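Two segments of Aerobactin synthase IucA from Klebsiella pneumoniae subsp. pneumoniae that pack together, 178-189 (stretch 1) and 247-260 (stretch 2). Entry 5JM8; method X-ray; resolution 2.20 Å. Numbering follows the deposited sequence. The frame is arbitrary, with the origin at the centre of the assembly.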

# COMPACT_ATOMS: atom_id res chain seq x y z
N PRO A 178 -11.14 9.78 -17.63
CA PRO A 178 -12.40 9.22 -17.16
C PRO A 178 -13.36 8.99 -18.32
O PRO A 178 -13.21 9.63 -19.36
CB PRO A 178 -12.92 10.30 -16.21
CG PRO A 178 -12.40 11.56 -16.79
CD PRO A 178 -11.06 11.23 -17.41
N LEU A 179 -14.33 8.10 -18.15
CA LEU A 179 -15.28 7.80 -19.22
C LEU A 179 -16.24 8.95 -19.44
O LEU A 179 -16.41 9.81 -18.58
CB LEU A 179 -16.08 6.54 -18.90
CG LEU A 179 -15.31 5.22 -18.82
CD1 LEU A 179 -16.27 4.09 -18.53
CD2 LEU A 179 -14.54 4.96 -20.11
N ARG A 180 -16.87 8.96 -20.61
CA ARG A 180 -17.99 9.84 -20.89
C ARG A 180 -19.26 9.08 -20.54
O ARG A 180 -19.30 7.86 -20.68
CB ARG A 180 -17.99 10.29 -22.35
CG ARG A 180 -19.07 11.31 -22.69
CD ARG A 180 -18.91 11.78 -24.12
NE ARG A 180 -19.87 12.81 -24.47
CZ ARG A 180 -19.69 14.11 -24.24
NH1 ARG A 180 -18.59 14.54 -23.64
NH2 ARG A 180 -20.62 14.98 -24.61
N TRP A 181 -20.29 9.79 -20.10
CA TRP A 181 -21.50 9.14 -19.59
C TRP A 181 -22.79 9.76 -20.12
O TRP A 181 -22.93 10.99 -20.13
CB TRP A 181 -21.50 9.17 -18.06
CG TRP A 181 -20.38 8.41 -17.43
CD1 TRP A 181 -19.13 8.88 -17.12
CD2 TRP A 181 -20.40 7.04 -17.01
NE1 TRP A 181 -18.38 7.89 -16.55
CE2 TRP A 181 -19.13 6.75 -16.47
CE3 TRP A 181 -21.36 6.03 -17.05
CZ2 TRP A 181 -18.81 5.49 -15.96
CZ3 TRP A 181 -21.04 4.78 -16.55
CH2 TRP A 181 -19.77 4.52 -16.01
N PHE A 182 -23.71 8.91 -20.55
CA PHE A 182 -25.05 9.34 -20.94
C PHE A 182 -26.10 8.76 -19.99
O PHE A 182 -26.03 7.58 -19.64
CB PHE A 182 -25.40 8.90 -22.37
CG PHE A 182 -24.61 9.59 -23.44
CD1 PHE A 182 -23.75 10.64 -23.16
CD2 PHE A 182 -24.74 9.18 -24.76
CE1 PHE A 182 -23.04 11.27 -24.16
CE2 PHE A 182 -24.03 9.80 -25.77
CZ PHE A 182 -23.18 10.84 -25.47
N ALA A 183 -27.06 9.58 -19.60
CA ALA A 183 -28.27 9.07 -18.97
C ALA A 183 -29.24 8.72 -20.10
O ALA A 183 -29.60 9.58 -20.90
CB ALA A 183 -28.88 10.09 -18.03
N VAL A 184 -29.63 7.45 -20.16
CA VAL A 184 -30.39 6.93 -21.29
C VAL A 184 -31.63 6.17 -20.84
O VAL A 184 -31.56 5.35 -19.92
CB VAL A 184 -29.52 5.99 -22.15
CG1 VAL A 184 -30.30 5.49 -23.36
CG2 VAL A 184 -28.24 6.68 -22.59
N ASN A 185 -32.76 6.43 -21.49
CA ASN A 185 -33.98 5.68 -21.22
C ASN A 185 -33.79 4.24 -21.68
O ASN A 185 -33.27 3.98 -22.76
CB ASN A 185 -35.18 6.33 -21.93
CG ASN A 185 -36.51 5.68 -21.55
OD1 ASN A 185 -36.58 4.47 -21.32
ND2 ASN A 185 -37.56 6.48 -21.48
N LYS A 186 -34.23 3.30 -20.84
CA LYS A 186 -34.02 1.87 -21.09
C LYS A 186 -34.61 1.41 -22.42
O LYS A 186 -34.17 0.40 -22.98
CB LYS A 186 -34.64 1.06 -19.95
CG LYS A 186 -36.14 1.23 -19.80
CD LYS A 186 -36.65 0.41 -18.63
CE LYS A 186 -38.15 0.57 -18.44
NZ LYS A 186 -38.64 -0.21 -17.27
N THR A 187 -35.59 2.15 -22.93
CA THR A 187 -36.19 1.84 -24.22
C THR A 187 -35.21 2.06 -25.37
O THR A 187 -35.50 1.69 -26.51
CB THR A 187 -37.44 2.70 -24.50
OG1 THR A 187 -37.07 4.08 -24.59
CG2 THR A 187 -38.48 2.52 -23.40
N GLN A 188 -34.06 2.66 -25.06
CA GLN A 188 -33.03 2.91 -26.06
C GLN A 188 -31.72 2.20 -25.73
O GLN A 188 -30.68 2.48 -26.33
CB GLN A 188 -32.78 4.41 -26.21
CG GLN A 188 -34.01 5.20 -26.66
CD GLN A 188 -34.60 4.67 -27.95
OE1 GLN A 188 -35.75 4.24 -28.00
NE2 GLN A 188 -33.81 4.70 -29.02
N ILE A 189 -31.79 1.27 -24.78
CA ILE A 189 -30.62 0.48 -24.38
C ILE A 189 -30.79 -0.98 -24.76
O ILE A 189 -31.62 -1.68 -24.18
CB ILE A 189 -30.36 0.58 -22.86
CG1 ILE A 189 -29.95 2.01 -22.50
CG2 ILE A 189 -29.26 -0.40 -22.44
CD1 ILE A 189 -29.88 2.27 -21.01
N GLY A 247 -35.56 13.64 -25.25
CA GLY A 247 -35.28 13.57 -23.82
C GLY A 247 -34.88 12.18 -23.36
O GLY A 247 -34.74 11.94 -22.16
N LEU A 248 -34.69 11.27 -24.31
CA LEU A 248 -34.33 9.89 -24.00
C LEU A 248 -32.82 9.75 -23.78
O LEU A 248 -32.36 8.70 -23.33
CB LEU A 248 -34.79 8.95 -25.11
CG LEU A 248 -36.30 8.90 -25.33
CD1 LEU A 248 -36.65 8.06 -26.55
CD2 LEU A 248 -37.03 8.39 -24.10
N ILE A 249 -32.07 10.79 -24.12
CA ILE A 249 -30.64 10.84 -23.83
C ILE A 249 -30.26 12.17 -23.20
O ILE A 249 -30.62 13.24 -23.71
CB ILE A 249 -29.79 10.62 -25.10
CG1 ILE A 249 -29.91 9.16 -25.56
CG2 ILE A 249 -28.32 10.97 -24.84
CD1 ILE A 249 -29.12 8.82 -26.82
N LYS A 250 -29.52 12.10 -22.10
CA LYS A 250 -28.92 13.27 -21.49
C LYS A 250 -27.41 13.09 -21.42
O LYS A 250 -26.92 12.07 -20.94
CB LYS A 250 -29.49 13.52 -20.09
CG LYS A 250 -28.89 14.74 -19.38
CD LYS A 250 -29.48 14.94 -18.00
CE LYS A 250 -28.87 16.16 -17.32
NZ LYS A 250 -29.41 16.37 -15.94
N ASP A 251 -26.68 14.08 -21.91
CA ASP A 251 -25.22 14.05 -21.92
C ASP A 251 -24.66 14.55 -20.59
O ASP A 251 -24.70 15.75 -20.30
CB ASP A 251 -24.69 14.90 -23.07
CG ASP A 251 -23.20 14.79 -23.25
OD1 ASP A 251 -22.54 14.10 -22.44
OD2 ASP A 251 -22.67 15.39 -24.21
N LEU A 252 -24.11 13.63 -19.80
CA LEU A 252 -23.61 13.96 -18.47
C LEU A 252 -22.14 14.38 -18.50
O LEU A 252 -21.61 14.88 -17.51
CB LEU A 252 -23.79 12.77 -17.52
CG LEU A 252 -25.23 12.29 -17.32
CD1 LEU A 252 -25.27 11.09 -16.39
CD2 LEU A 252 -26.11 13.41 -16.77
N GLY A 253 -21.49 14.18 -19.64
CA GLY A 253 -20.09 14.54 -19.79
C GLY A 253 -19.15 13.49 -19.25
O GLY A 253 -19.55 12.35 -19.00
N GLU A 254 -17.89 13.87 -19.07
CA GLU A 254 -16.88 12.97 -18.52
C GLU A 254 -16.91 12.98 -17.00
O GLU A 254 -17.15 14.02 -16.38
CB GLU A 254 -15.48 13.37 -19.00
CG GLU A 254 -15.32 13.33 -20.50
CD GLU A 254 -13.95 13.79 -20.95
OE1 GLU A 254 -13.14 14.19 -20.08
OE2 GLU A 254 -13.67 13.75 -22.16
N ALA A 255 -16.66 11.82 -16.39
CA ALA A 255 -16.69 11.70 -14.94
C ALA A 255 -16.12 10.37 -14.47
O ALA A 255 -16.18 9.37 -15.19
CB ALA A 255 -18.12 11.86 -14.43
N GLY A 256 -15.58 10.38 -13.26
CA GLY A 256 -15.27 9.15 -12.56
C GLY A 256 -13.82 8.72 -12.59
O GLY A 256 -12.91 9.52 -12.80
N ALA A 257 -13.62 7.42 -12.37
CA ALA A 257 -12.29 6.85 -12.22
C ALA A 257 -11.48 6.95 -13.51
O ALA A 257 -12.05 7.05 -14.60
CB ALA A 257 -12.40 5.39 -11.79
N PRO A 258 -10.14 6.94 -13.39
CA PRO A 258 -9.27 7.02 -14.57
C PRO A 258 -9.17 5.69 -15.31
O PRO A 258 -9.05 4.64 -14.67
CB PRO A 258 -7.92 7.41 -13.97
CG PRO A 258 -7.94 6.82 -12.61
CD PRO A 258 -9.36 6.90 -12.14
N TRP A 259 -9.21 5.74 -16.64
CA TRP A 259 -9.11 4.54 -17.46
C TRP A 259 -7.88 4.61 -18.36
O TRP A 259 -7.53 5.67 -18.86
CB TRP A 259 -10.36 4.37 -18.31
CG TRP A 259 -11.54 3.96 -17.51
CD1 TRP A 259 -12.34 4.77 -16.76
CD2 TRP A 259 -12.06 2.64 -17.37
NE1 TRP A 259 -13.33 4.04 -16.16
CE2 TRP A 259 -13.18 2.72 -16.52
CE3 TRP A 259 -11.69 1.39 -17.87
CZ2 TRP A 259 -13.93 1.60 -16.17
CZ3 TRP A 259 -12.43 0.29 -17.52
CH2 TRP A 259 -13.54 0.40 -16.68
N LEU A 260 -7.24 3.46 -18.56
CA LEU A 260 -6.02 3.37 -19.36
C LEU A 260 -6.28 2.64 -20.67
O LEU A 260 -6.71 1.48 -20.66
CB LEU A 260 -4.93 2.63 -18.58
CG LEU A 260 -4.13 3.40 -17.52
CD1 LEU A 260 -5.00 3.85 -16.36
CD2 LEU A 260 -2.99 2.52 -17.03
O HOH W 1 -14.63 6.85 -15.73
O HOH W 2 -15.52 13.29 -23.69

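Residues 178-185 form a strand antiparallel to the strand that begins at Ile249, and the contact between the two stretches buries 1026 Å² in all. Backbone hydrogen bonds form its frame, and side chains fill in on both faces of the sheet.

Pro178 offers no backbone N-H. It packs instead through its ring, with CB 3.5 Å from Ala255 O and 3.5 Å from Gly256 O. Its CA also makes a C-H...O contact with Ala257 O at 3.4 Å.

Leu179 O accepts a hydrogen bond from Ala255 N at 3.0 Å. Leu179 N does not reach the other strand directly. It donates to water 1 at 2.7 Å, and this water in turn donates to Ala255 O at 3.0 Å and Ala257 O at 2.8 Å. The water thus spans the gap where stretch 2 turns a corner. The buried leucine side chain lies over the face of Trp259, with CG 3.8 Å from the centroid of the five-membered ring, a CH-pi contact.

Arg180 extends its side chain, with chi1 to chi3 all t, and so reaches Asp251 in a salt bridge. The modelled distance of 2.1 Å from Arg180 NH2 to Asp251 OD2 is too short to be taken literally. Gly253 CA lies over one face of the guanidinium. Positive phi at Gly253 suits glycine, since a CB there would jam against the preceding carbonyl.

Trp181 is buried and bonds through both backbone and ring. Its N donates to Gly253 O at 2.9 Å, and its O accepts from Leu252 N at 2.9 Å. Its indole NE1 donates to Ala255 O at 3.0 Å, which satisfies the polar edge of an otherwise apolar ring. The small Ala255 side chain packs against it, CB to Trp181 CD1 being 4.1 Å.

Phe182 lies on the same face as Asp251 and Ile249. Its ring edge meets Asp251 OD1, 3.3 Å from CE1, while CD2 is 4.0 Å from Ile249 CG2.

Ala183 forms the closed pair of the ladder. Ala183 N donates to Lys250 O and Lys250 N donates to Ala183 O, both at 2.8 Å. Its methyl CB packs 4.1 Å from Leu252 CD1. Lys250 CB lies 4.0 Å from Ala183 CB, and from there the extended chain carries its amino end out from stretch 1.

Val184 is buried, with CG2 4.2 Å from Ile249 CG1. Both are beta-branched, a shape that suits strands.

Asn185 N donates to Leu248 O at 2.9 Å. Its OD1 accepts from Thr187 N at 3.0 Å, bracing the turn that follows. Beyond it, Gln188 CG lies 3.9 Å from Leu248 CD1.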